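Side-chain contacts in importin subunit beta-1 (Saccharomyces cerevisiae, PDB 5OWU), which acts as the beta subunit in nuclear protein import, associating with importin alpha, which recognises the classical nuclear localization signal of cargo: residues Leu101-Ser106 and Asn113-Leu118; Met391-Ile396 and Gly436-Ser441; Pro414-Leu419 and Glu429-Cys434; Asn649-Pro654 and Ala686-Asn691; Thr658-Ile663 and Lys699-Ser704. One frame throughout, in Å; residues are numbered along the deposited sequence. Where two conformers were deposited one is given.

Contact 1: residues Leu101-Ser106 and Asn113-Leu118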
# COMPACT_ATOMS: atom_id res chain seq x y z
N LEU A 101 -14.59 -21.97 27.31
CA LEU A 101 -15.77 -22.55 26.67
C LEU A 101 -17.03 -22.22 27.45
O LEU A 101 -18.09 -22.02 26.84
CB LEU A 101 -15.61 -24.07 26.55
CG LEU A 101 -14.70 -24.55 25.41
CD1 LEU A 101 -14.31 -26.01 25.62
CD2 LEU A 101 -15.37 -24.36 24.06
N THR A 102 -16.94 -22.13 28.77
CA THR A 102 -18.09 -21.69 29.56
C THR A 102 -18.49 -20.27 29.17
O THR A 102 -19.67 -19.98 28.95
CB THR A 102 -17.78 -21.76 31.05
OG1 THR A 102 -17.65 -23.13 31.45
CG2 THR A 102 -18.88 -21.09 31.88
N ALA A 103 -17.51 -19.38 29.06
CA ALA A 103 -17.81 -18.00 28.71
C ALA A 103 -18.33 -17.88 27.27
O ALA A 103 -19.10 -16.97 26.96
CB ALA A 103 -16.58 -17.13 28.91
N LEU A 104 -17.93 -18.80 26.39
CA LEU A 104 -18.32 -18.70 24.99
C LEU A 104 -19.83 -18.69 24.83
O LEU A 104 -20.37 -18.00 23.95
CB LEU A 104 -17.71 -19.85 24.18
CG LEU A 104 -18.00 -19.78 22.68
CD1 LEU A 104 -17.26 -18.63 22.03
CD2 LEU A 104 -17.64 -21.10 22.02
N VAL A 105 -20.54 -19.45 25.66
CA VAL A 105 -21.98 -19.57 25.57
C VAL A 105 -22.69 -18.60 26.52
O VAL A 105 -23.86 -18.78 26.83
CB VAL A 105 -22.45 -21.02 25.80
CG1 VAL A 105 -21.81 -21.94 24.78
CG2 VAL A 105 -22.13 -21.50 27.22
N SER A 106 -21.98 -17.58 26.99
CA SER A 106 -22.58 -16.57 27.85
C SER A 106 -23.69 -15.82 27.12
O SER A 106 -23.57 -15.50 25.93
CB SER A 106 -21.52 -15.58 28.31
OG SER A 106 -22.10 -14.42 28.88
N ASN A 113 -17.84 -12.76 22.85
CA ASN A 113 -16.82 -12.31 21.90
C ASN A 113 -15.42 -12.43 22.48
O ASN A 113 -14.50 -12.98 21.84
CB ASN A 113 -17.12 -10.87 21.48
CG ASN A 113 -16.31 -10.44 20.26
OD1 ASN A 113 -16.21 -11.16 19.28
ND2 ASN A 113 -15.74 -9.25 20.33
N ALA A 114 -15.21 -11.91 23.70
CA ALA A 114 -13.89 -12.03 24.31
C ALA A 114 -13.48 -13.49 24.43
O ALA A 114 -12.34 -13.87 24.12
CB ALA A 114 -13.89 -11.36 25.69
N ALA A 115 -14.41 -14.34 24.87
CA ALA A 115 -14.13 -15.76 25.00
C ALA A 115 -13.79 -16.37 23.65
O ALA A 115 -12.90 -17.23 23.56
CB ALA A 115 -15.34 -16.46 25.63
N ALA A 116 -14.48 -15.95 22.59
CA ALA A 116 -14.19 -16.48 21.26
C ALA A 116 -12.78 -16.13 20.83
O ALA A 116 -12.08 -16.95 20.22
CB ALA A 116 -15.21 -15.95 20.26
N GLN A 117 -12.34 -14.90 21.11
CA GLN A 117 -10.97 -14.52 20.76
C GLN A 117 -9.95 -15.33 21.56
O GLN A 117 -8.90 -15.73 21.03
CB GLN A 117 -10.78 -13.03 20.99
CG GLN A 117 -11.66 -12.15 20.13
CD GLN A 117 -11.28 -10.68 20.22
OE1 GLN A 117 -10.15 -10.30 19.93
NE2 GLN A 117 -12.23 -9.85 20.62
N LEU A 118 -10.23 -15.58 22.85
CA LEU A 118 -9.32 -16.37 23.67
C LEU A 118 -9.24 -17.81 23.19
O LEU A 118 -8.14 -18.38 23.04
CB LEU A 118 -9.77 -16.32 25.14
CG LEU A 118 -8.97 -17.16 26.14
CD1 LEU A 118 -7.54 -16.69 26.18
CD2 LEU A 118 -9.58 -17.08 27.52

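Contact 2: residues Met391-Ile396 and Gly436-Ser441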
# COMPACT_ATOMS: atom_id res chain seq x y z
N MET A 391 -17.10 10.19 -18.50
CA MET A 391 -16.51 9.21 -17.59
C MET A 391 -16.13 7.94 -18.33
O MET A 391 -15.03 7.40 -18.15
CB MET A 391 -17.48 8.90 -16.45
CG MET A 391 -16.94 7.89 -15.43
SD MET A 391 -15.44 8.46 -14.59
CE MET A 391 -14.87 6.92 -13.90
N ALA A 392 -17.03 7.44 -19.18
CA ALA A 392 -16.75 6.22 -19.93
C ALA A 392 -15.61 6.43 -20.92
O ALA A 392 -14.67 5.61 -21.01
CB ALA A 392 -18.03 5.76 -20.65
N PHE A 393 -15.64 7.55 -21.65
CA PHE A 393 -14.59 7.79 -22.63
C PHE A 393 -13.23 7.85 -21.95
O PHE A 393 -12.28 7.19 -22.37
CB PHE A 393 -14.86 9.07 -23.41
CG PHE A 393 -13.98 9.21 -24.61
CD1 PHE A 393 -12.74 9.79 -24.51
CD2 PHE A 393 -14.39 8.73 -25.84
CE1 PHE A 393 -11.92 9.91 -25.62
CE2 PHE A 393 -13.58 8.84 -26.95
CZ PHE A 393 -12.35 9.43 -26.84
N GLY A 394 -13.13 8.64 -20.87
CA GLY A 394 -11.87 8.70 -20.15
C GLY A 394 -11.47 7.36 -19.59
O GLY A 394 -10.28 7.04 -19.54
N SER A 395 -12.44 6.54 -19.20
CA SER A 395 -12.16 5.23 -18.63
C SER A 395 -11.65 4.21 -19.64
O SER A 395 -11.16 3.16 -19.22
CB SER A 395 -13.41 4.66 -17.95
OG SER A 395 -13.69 5.35 -16.75
N ILE A 396 -11.75 4.46 -20.95
CA ILE A 396 -11.17 3.52 -21.92
C ILE A 396 -9.87 4.05 -22.55
O ILE A 396 -9.42 3.51 -23.55
CB ILE A 396 -12.18 3.11 -23.00
CG1 ILE A 396 -12.66 4.31 -23.82
CG2 ILE A 396 -13.35 2.37 -22.37
CD1 ILE A 396 -13.35 3.93 -25.13
N GLY A 436 -7.44 15.00 -19.01
CA GLY A 436 -6.23 14.49 -18.39
C GLY A 436 -5.93 13.05 -18.75
O GLY A 436 -4.77 12.67 -18.92
N ARG A 437 -6.97 12.21 -18.84
CA ARG A 437 -6.79 10.81 -19.24
C ARG A 437 -6.29 10.69 -20.68
O ARG A 437 -5.37 9.90 -20.98
CB ARG A 437 -8.12 10.06 -19.07
CG ARG A 437 -8.59 9.97 -17.62
CD ARG A 437 -7.88 8.85 -16.88
NE ARG A 437 -8.23 7.57 -17.48
CZ ARG A 437 -7.72 6.39 -17.12
NH1 ARG A 437 -6.82 6.32 -16.14
NH2 ARG A 437 -8.11 5.29 -17.75
N ILE A 438 -6.89 11.47 -21.58
CA ILE A 438 -6.43 11.51 -22.96
C ILE A 438 -4.97 11.92 -23.00
O ILE A 438 -4.13 11.29 -23.65
CB ILE A 438 -7.31 12.46 -23.80
CG1 ILE A 438 -8.74 11.93 -23.84
CG2 ILE A 438 -6.76 12.60 -25.21
CD1 ILE A 438 -9.73 12.87 -24.46
N ALA A 439 -4.64 13.00 -22.27
CA ALA A 439 -3.26 13.48 -22.26
C ALA A 439 -2.33 12.43 -21.68
O ALA A 439 -1.22 12.23 -22.16
CB ALA A 439 -3.16 14.77 -21.46
N ASP A 440 -2.79 11.72 -20.65
CA ASP A 440 -1.90 10.87 -19.88
C ASP A 440 -1.50 9.63 -20.66
O ASP A 440 -0.34 9.21 -20.61
CB ASP A 440 -2.55 10.48 -18.56
CG ASP A 440 -1.55 10.00 -17.53
OD1 ASP A 440 -0.39 10.46 -17.59
OD2 ASP A 440 -1.91 9.18 -16.67
N SER A 441 -2.44 9.03 -21.39
CA SER A 441 -2.14 7.77 -22.07
C SER A 441 -1.78 7.92 -23.54
O SER A 441 -0.93 7.17 -24.04
CB SER A 441 -3.33 6.81 -21.93
OG SER A 441 -3.42 6.31 -20.60

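Contact 3: residues Pro414-Leu419 and Glu429-Cys434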
# COMPACT_ATOMS: atom_id res chain seq x y z
N PRO A 414 -13.52 17.53 -30.15
CA PRO A 414 -14.39 18.73 -30.18
C PRO A 414 -15.54 18.66 -29.19
O PRO A 414 -15.74 19.61 -28.42
CB PRO A 414 -14.87 18.76 -31.64
CG PRO A 414 -13.77 18.08 -32.41
CD PRO A 414 -13.25 17.00 -31.50
N SER A 415 -16.29 17.56 -29.16
CA SER A 415 -17.41 17.45 -28.22
C SER A 415 -16.93 17.49 -26.77
O SER A 415 -17.60 18.05 -25.89
CB SER A 415 -18.19 16.17 -28.50
OG SER A 415 -17.37 15.03 -28.36
N ILE A 416 -15.77 16.89 -26.49
CA ILE A 416 -15.26 16.86 -25.12
C ILE A 416 -14.85 18.26 -24.68
O ILE A 416 -15.19 18.71 -23.58
CB ILE A 416 -14.09 15.86 -24.99
CG1 ILE A 416 -14.62 14.44 -25.10
CG2 ILE A 416 -13.36 16.04 -23.65
CD1 ILE A 416 -13.53 13.38 -25.21
N LEU A 417 -14.11 18.97 -25.54
CA LEU A 417 -13.74 20.35 -25.23
C LEU A 417 -14.98 21.22 -25.07
O LEU A 417 -15.00 22.14 -24.25
CB LEU A 417 -12.84 20.92 -26.32
CG LEU A 417 -11.44 20.31 -26.48
CD1 LEU A 417 -10.75 20.90 -27.70
CD2 LEU A 417 -10.61 20.53 -25.23
N ASN A 418 -16.03 20.94 -25.85
CA ASN A 418 -17.26 21.71 -25.70
C ASN A 418 -17.88 21.47 -24.34
O ASN A 418 -18.45 22.39 -23.74
CB ASN A 418 -18.24 21.36 -26.81
CG ASN A 418 -19.57 22.08 -26.66
OD1 ASN A 418 -19.63 23.31 -26.75
ND2 ASN A 418 -20.64 21.33 -26.44
N LEU A 419 -17.77 20.24 -23.81
CA LEU A 419 -18.33 19.99 -22.49
C LEU A 419 -17.63 20.76 -21.37
O LEU A 419 -18.15 20.79 -20.25
CB LEU A 419 -18.31 18.50 -22.16
CG LEU A 419 -19.36 17.65 -22.87
CD1 LEU A 419 -19.18 16.21 -22.47
CD2 LEU A 419 -20.78 18.10 -22.54
N GLU A 429 -16.28 18.88 -14.27
CA GLU A 429 -15.26 18.21 -13.46
C GLU A 429 -14.77 16.94 -14.14
O GLU A 429 -13.56 16.72 -14.30
CB GLU A 429 -15.85 17.90 -12.08
CG GLU A 429 -14.97 17.06 -11.18
CD GLU A 429 -15.54 16.92 -9.78
OE1 GLU A 429 -16.76 16.72 -9.65
OE2 GLU A 429 -14.76 17.02 -8.81
N THR A 430 -15.72 16.10 -14.57
CA THR A 430 -15.33 14.85 -15.19
C THR A 430 -14.73 15.07 -16.57
O THR A 430 -13.83 14.33 -16.98
CB THR A 430 -16.53 13.91 -15.25
OG1 THR A 430 -16.99 13.69 -13.91
CG2 THR A 430 -16.16 12.57 -15.91
N THR A 431 -15.19 16.09 -17.30
CA THR A 431 -14.60 16.42 -18.60
C THR A 431 -13.14 16.83 -18.45
O THR A 431 -12.28 16.41 -19.25
CB THR A 431 -15.41 17.53 -19.27
OG1 THR A 431 -16.74 17.06 -19.51
CG2 THR A 431 -14.77 17.97 -20.60
N ALA A 432 -12.83 17.66 -17.45
CA ALA A 432 -11.43 18.01 -17.20
C ALA A 432 -10.61 16.76 -16.91
O ALA A 432 -9.51 16.58 -17.44
CB ALA A 432 -11.33 19.00 -16.03
N TRP A 433 -11.14 15.88 -16.05
CA TRP A 433 -10.48 14.60 -15.81
C TRP A 433 -10.27 13.83 -17.11
O TRP A 433 -9.19 13.28 -17.35
CB TRP A 433 -11.29 13.78 -14.81
CG TRP A 433 -10.83 12.36 -14.63
CD1 TRP A 433 -9.83 11.92 -13.81
CD2 TRP A 433 -11.36 11.20 -15.28
NE1 TRP A 433 -9.71 10.56 -13.91
CE2 TRP A 433 -10.64 10.09 -14.80
CE3 TRP A 433 -12.38 10.99 -16.22
CZ2 TRP A 433 -10.90 8.79 -15.22
CZ3 TRP A 433 -12.64 9.69 -16.64
CH2 TRP A 433 -11.90 8.61 -16.14
N CYS A 434 -11.30 13.77 -17.95
CA CYS A 434 -11.21 13.02 -19.19
C CYS A 434 -10.11 13.56 -20.09
O CYS A 434 -9.39 12.79 -20.74
CB CYS A 434 -12.56 13.06 -19.91
SG CYS A 434 -12.62 12.11 -21.41

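Contact 4: residues Asn649-Pro654 and Ala686-Asn691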
# COMPACT_ATOMS: atom_id res chain seq x y z
N ASN A 649 17.73 14.47 16.53
CA ASN A 649 17.42 13.69 17.73
C ASN A 649 15.93 13.46 17.93
O ASN A 649 15.56 12.59 18.73
CB ASN A 649 18.01 14.38 18.96
CG ASN A 649 19.51 14.21 19.06
OD1 ASN A 649 20.04 13.16 18.68
ND2 ASN A 649 20.20 15.23 19.55
N GLN A 650 15.07 14.20 17.23
CA GLN A 650 13.62 13.94 17.28
C GLN A 650 13.31 12.72 16.42
O GLN A 650 12.69 12.79 15.36
CB GLN A 650 12.84 15.15 16.80
CG GLN A 650 12.77 16.30 17.79
CD GLN A 650 12.02 17.50 17.24
OE1 GLN A 650 12.42 18.65 17.45
NE2 GLN A 650 10.93 17.25 16.53
N VAL A 651 13.77 11.56 16.90
CA VAL A 651 13.67 10.33 16.13
C VAL A 651 12.23 9.88 15.92
O VAL A 651 11.96 9.12 14.99
CB VAL A 651 14.48 9.21 16.80
CG1 VAL A 651 15.96 9.50 16.73
CG2 VAL A 651 14.02 8.99 18.24
N ASP A 652 11.30 10.31 16.78
CA ASP A 652 9.89 9.96 16.57
C ASP A 652 9.28 10.77 15.44
O ASP A 652 8.40 10.27 14.71
CB ASP A 652 9.10 10.18 17.86
CG ASP A 652 9.10 11.63 18.29
OD1 ASP A 652 10.07 12.35 17.97
OD2 ASP A 652 8.14 12.06 18.96
N SER A 653 9.71 12.01 15.26
CA SER A 653 9.14 12.91 14.28
C SER A 653 9.75 12.66 12.90
O SER A 653 10.90 12.22 12.79
CB SER A 653 9.40 14.35 14.70
OG SER A 653 8.84 15.27 13.78
N PRO A 654 9.01 12.92 11.82
CA PRO A 654 9.59 12.78 10.48
C PRO A 654 10.67 13.81 10.18
O PRO A 654 11.38 13.66 9.17
CB PRO A 654 8.39 12.96 9.55
CG PRO A 654 7.43 13.77 10.33
CD PRO A 654 7.60 13.34 11.76
N ALA A 686 25.15 7.30 14.89
CA ALA A 686 25.25 6.06 15.65
C ALA A 686 24.29 6.08 16.83
O ALA A 686 23.61 5.08 17.11
CB ALA A 686 26.69 5.84 16.12
N GLN A 687 24.19 7.22 17.52
CA GLN A 687 23.21 7.34 18.59
C GLN A 687 21.80 7.17 18.05
O GLN A 687 21.00 6.39 18.59
CB GLN A 687 23.36 8.70 19.28
CG GLN A 687 24.75 8.96 19.85
CD GLN A 687 25.02 10.44 20.08
OE1 GLN A 687 24.14 11.18 20.53
NE2 GLN A 687 26.23 10.88 19.77
N MET A 688 21.47 7.87 16.96
CA MET A 688 20.09 7.90 16.48
C MET A 688 19.58 6.50 16.19
O MET A 688 18.52 6.10 16.68
CB MET A 688 19.99 8.77 15.23
CG MET A 688 20.21 10.24 15.46
SD MET A 688 20.56 11.09 13.91
CE MET A 688 19.12 10.66 12.95
N ILE A 689 20.33 5.74 15.38
CA ILE A 689 19.88 4.41 14.99
C ILE A 689 19.91 3.43 16.15
O ILE A 689 19.33 2.34 16.03
CB ILE A 689 20.73 3.91 13.80
CG1 ILE A 689 19.99 2.78 13.06
CG2 ILE A 689 22.13 3.47 14.25
CD1 ILE A 689 20.62 2.39 11.74
N SER A 690 20.54 3.80 17.27
CA SER A 690 20.54 2.97 18.46
C SER A 690 19.43 3.34 19.44
O SER A 690 19.33 2.73 20.50
CB SER A 690 21.89 3.07 19.18
OG SER A 690 21.86 4.07 20.18
N ASN A 691 18.60 4.33 19.10
CA ASN A 691 17.55 4.80 20.00
C ASN A 691 16.30 3.93 19.82
O ASN A 691 15.78 3.86 18.70
CB ASN A 691 17.22 6.25 19.72
CG ASN A 691 16.33 6.86 20.77
OD1 ASN A 691 15.57 6.17 21.44
ND2 ASN A 691 16.44 8.18 20.93

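Contact 5: residues Thr658-Ile663 and Lys699-Ser704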
# COMPACT_ATOMS: atom_id res chain seq x y z
N THR A 658 14.30 13.99 7.38
CA THR A 658 14.68 15.08 6.49
C THR A 658 16.01 15.69 6.91
O THR A 658 16.79 16.11 6.05
CB THR A 658 13.57 16.13 6.47
OG1 THR A 658 12.32 15.49 6.16
CG2 THR A 658 13.85 17.19 5.42
N ALA A 659 16.29 15.72 8.21
CA ALA A 659 17.59 16.19 8.67
C ALA A 659 18.71 15.25 8.20
O ALA A 659 19.79 15.70 7.79
CB ALA A 659 17.58 16.32 10.20
N VAL A 660 18.45 13.93 8.23
CA VAL A 660 19.39 13.00 7.61
C VAL A 660 19.56 13.33 6.14
O VAL A 660 20.66 13.22 5.59
CB VAL A 660 18.92 11.54 7.80
CG1 VAL A 660 19.81 10.59 6.99
CG2 VAL A 660 18.95 11.15 9.26
N GLY A 661 18.48 13.74 5.48
CA GLY A 661 18.58 14.15 4.09
C GLY A 661 19.44 15.39 3.91
O GLY A 661 20.10 15.55 2.87
N PHE A 662 19.44 16.28 4.90
CA PHE A 662 20.39 17.39 4.88
C PHE A 662 21.82 16.87 4.92
O PHE A 662 22.68 17.32 4.14
CB PHE A 662 20.14 18.32 6.07
CG PHE A 662 21.14 19.44 6.17
CD1 PHE A 662 20.97 20.60 5.44
CD2 PHE A 662 22.25 19.33 6.99
CE1 PHE A 662 21.88 21.64 5.53
CE2 PHE A 662 23.17 20.36 7.08
CZ PHE A 662 22.99 21.51 6.35
N ILE A 663 22.10 15.93 5.82
CA ILE A 663 23.45 15.36 5.86
C ILE A 663 23.81 14.77 4.49
O ILE A 663 24.91 14.98 3.98
CB ILE A 663 23.56 14.31 6.98
CG1 ILE A 663 23.26 14.95 8.33
CG2 ILE A 663 24.97 13.70 7.00
CD1 ILE A 663 23.17 13.96 9.48
N LYS A 699 15.59 4.02 10.31
CA LYS A 699 16.64 3.03 10.08
C LYS A 699 17.13 3.03 8.64
O LYS A 699 18.35 3.17 8.42
CB LYS A 699 16.14 1.65 10.51
CG LYS A 699 17.03 0.49 10.10
CD LYS A 699 16.87 -0.70 11.05
CE LYS A 699 17.10 -2.02 10.35
NZ LYS A 699 17.42 -3.14 11.29
N PRO A 700 16.29 2.88 7.62
CA PRO A 700 16.81 2.92 6.24
C PRO A 700 17.53 4.22 5.90
O PRO A 700 18.63 4.19 5.32
CB PRO A 700 15.56 2.70 5.38
CG PRO A 700 14.39 2.94 6.28
CD PRO A 700 14.84 2.58 7.65
N ALA A 701 16.95 5.36 6.27
CA ALA A 701 17.58 6.65 5.98
C ALA A 701 19.02 6.68 6.47
O ALA A 701 19.96 6.96 5.71
CB ALA A 701 16.77 7.78 6.60
N VAL A 702 19.23 6.35 7.75
CA VAL A 702 20.58 6.37 8.29
C VAL A 702 21.48 5.42 7.51
O VAL A 702 22.60 5.77 7.13
CB VAL A 702 20.56 6.06 9.80
CG1 VAL A 702 21.96 5.96 10.36
CG2 VAL A 702 19.78 7.15 10.52
N LEU A 703 20.99 4.21 7.23
CA LEU A 703 21.82 3.28 6.47
C LEU A 703 22.25 3.94 5.16
O LEU A 703 23.45 3.99 4.84
CB LEU A 703 21.07 1.97 6.21
CG LEU A 703 20.80 1.09 7.44
CD1 LEU A 703 19.98 -0.12 7.04
CD2 LEU A 703 22.08 0.64 8.13
N SER A 704 21.30 4.54 4.45
CA SER A 704 21.64 5.13 3.16
C SER A 704 22.68 6.22 3.33
O SER A 704 23.60 6.33 2.51
CB SER A 704 20.39 5.68 2.48
OG SER A 704 19.48 4.64 2.20

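Contact 1: residues Leu101-Ser106 and Asn113-Leu118
A115 aims its methyl at the last turn of the helix that carries A103 and L104. Its CB lies 3.6 Å from A103 CB, methyl against methyl, and equally 3.6 Å from L104 N, so it rests on backbone as much as on side chain. That is possible because neither alanine carries anything beyond CB; the backbones come so near that L104 CA and A115 CA are only 5.1 Å apart. L104 CB, at 4.4 Å from A115 CB, borders the same methyl more loosely.

One residue on, A116 receives the end of the leucine. With CG of L104 anti to the backbone N (chi1 -177°), the CD1 branch swings across to A116 CB, 3.8 Å away, and meets A116 CA at the same distance. A small residue at A116 thus gives the longer leucine a place to lie. The side chains that meet are apolar and buried, as suits the joint between the two helices of HEAT 3.

Around this joint, L104 also touches I119 further along helix 109-126 and A154 and S155 of helix 149-165, while A103 meets I111 and I49. Helix 55-67 packs on A114, Q117 and L118, so the joint is sandwiched within the superhelical stack.

Contact 2: residues Met391-Ile396 and Gly436-Ser441
G394 O is gripped by the guanidinium of R437. The main bond runs from R437 NE to G394 O, 3.0 Å long and nearly straight at 164°; a second from R437 NH2 to the same G394 O, 3.3 Å, is weak and more bent. The oxygen lies at the edge of the guanidinium, in its plane, whereas NE sits well above the carbonyl plane. Bends at chi2 (-81°) and chi3 curl the arginine chain back along the gap, bringing the NE edge of the guanidinium to the carbonyl. G394 has no side chain to stand beside the arginine, which probably eases the close approach of R437 CB to G394 O, 3.7 Å.

F393 and I438 meet at about a right angle, with F393 CE1 3.9 Å from I438 CD1. S395 turns its hydroxyl back on its own helix: S395 OG donates to M391 O over 2.8 Å, on the opposite face from S395 N, and has a second partner in Q356.

An alanine in place of R437 would probably leave G394 O without these N-H donors and open a gap between the helices. The two short axes run nearly parallel, 9° apart, and G394 lies near the C-terminal end of its helix, where a cation is likely to be favoured by the helix dipole; hydrogen bonding and apolar packing together join HEAT 9 to HEAT 10.

Contact 3: residues Pro414-Leu419 and Glu429-Cys434
I416 and L419 meet T431 and C434 without any ring between them; the one aromatic group, W433, serves other neighbours, having T430 O at its edge, in plane, and meeting the ring of W475 with the planes about 5° apart. Within the contact itself, the carbonyl oxygen of I416 is touched by a methyl: T431 CG2 lies 3.1 Å from I416 O, a tight fit.

T431 is the hub. Its chi1 of -63° sends the two branches different ways: CG2, anti to the backbone N, faces I416, where I416 CG2 is 3.9 Å from T431 CG2 as the side chains slide past each other in opposite directions. OG1 turns to L419, the two side chains crossing at about a right angle, with L419 CB 3.4 Å from T431 OG1. This polar atom is not stranded among carbons, because OG1 is hydrogen-bonded to V427 O one turn earlier. A threonine can therefore offer a methyl to one residue while its hydroxyl is satisfied by its own helix. An alanine here, lacking both branches, would probably leave I416 and L419 without their partner across the hairpin and V427 O without the hydroxyl. One turn on, I416 CD1 reaches C434 SG, 4.1 Å away; the short cysteine side chain and its weakly polar sulfur fit such a buried place.

The contact closes the helical hairpin of HEAT 10. Helix 383-395 of HEAT 9 packs on it, with F393 on I416 and V390 on both L419 and T431, while helix 467-484 lies against A432 and W433.

Contact 4: residues Asn649-Pro654 and Ala686-Asn691
V651 and N691 are brought together by their first torsions: in V651, chi1 of -68° puts CG2 between the backbone N and the carbonyl carbon, and in N691, chi1 of -169° swings the amide out across the gap. The result is a contact of methyl with amide nitrogen, V651 CG2 lying 3.7 Å from N691 ND2. Asparagine suits this partly exposed place because its amide can border a methyl on one side and use OD1 on another; that oxygen accepts from N693 N.

The other branch of V651 serves the helix. V651 CG1 is 4.4 Å from M688 CB, a loose apolar contact that suits a buried valine, and the methyl also lies near the carbonyl oxygen of M688.

The loop bearing V651 is itself held in shape. Q650 is the centre of an inverse gamma turn, V651 shares backbone hydrogen bonds with R695, and D652 O accepts from the side-chain NE of R695. At the C-terminal end of helix 675-689, S690 OG donates to Q687 O over 2.9 Å.

This is the junction of successive HEAT repeats: the loop between the two helices of HEAT 15 lies against the C-terminal end of the first helix of HEAT 16.

Contact 5: residues Thr658-Ile663 and Lys699-Ser704
V660 carries the whole contact on its side, its two methyls dividing the work between A701 and V702. CG1 reaches the backbone as well as the side chain of A701: V660 CG1 is 3.9 Å from A701 O and 4.0 Å from A701 C, while A701 CB lies 4.2 Å from the same V660 CG1. The second branch meets its like, V660 CG2 standing 4.3 Å from V702 CG2. V660 CA and V702 CA are 6.8 Å apart, so the helices come close although the side-chain contacts are few.

The torsion of V660 explains the division. Its chi1 of 173° leaves CG1 anti to the backbone N and CG2 anti to the carbonyl carbon, so that the branches spread over two successive residues of the other helix. A beta-branched residue is apt here, because it is short and wide and its rotation is limited by its own helix. Across from it, an alanine leaves its carbonyl open to a methyl, and V702 adds bulk beside it.

What positions these residues is the regular helix on each side: I663 N bonds to A659 O and L703 N to K699 O, either side of the residues in contact. Helix 675-689, which comes between the two in sequence, supplies M688 to V660 and both L685 and I689 to V702. Beyond, helix 637-649 backs A659, F662 and I663, and helix 741-764 lies against P700, L703 and S704, so the contact joins the second helices of HEAT 15 and HEAT 16.

In the fold
From the N terminus, contact 1 comes first, closing the short turn within HEAT 3; its centre lies about 53 Å from that of contact 2, on the opposite side of the chain's centre. Contact 2 closes a longer loop from HEAT 9 to HEAT 10, and contact 3, the hairpin of HEAT 10, falls inside that loop; both share helix 425-442 and touch, G394 N meeting C434 SG at 3.5 Å. Contacts 4 and 5 follow in series and cross each other, their segments alternating along HEAT 15 and HEAT 16, with M688 CE against V660 CG2 at 3.7 Å. Contacts 1 and 3 thus lie within single repeats, while 2, 4 and 5 tie one repeat to the next.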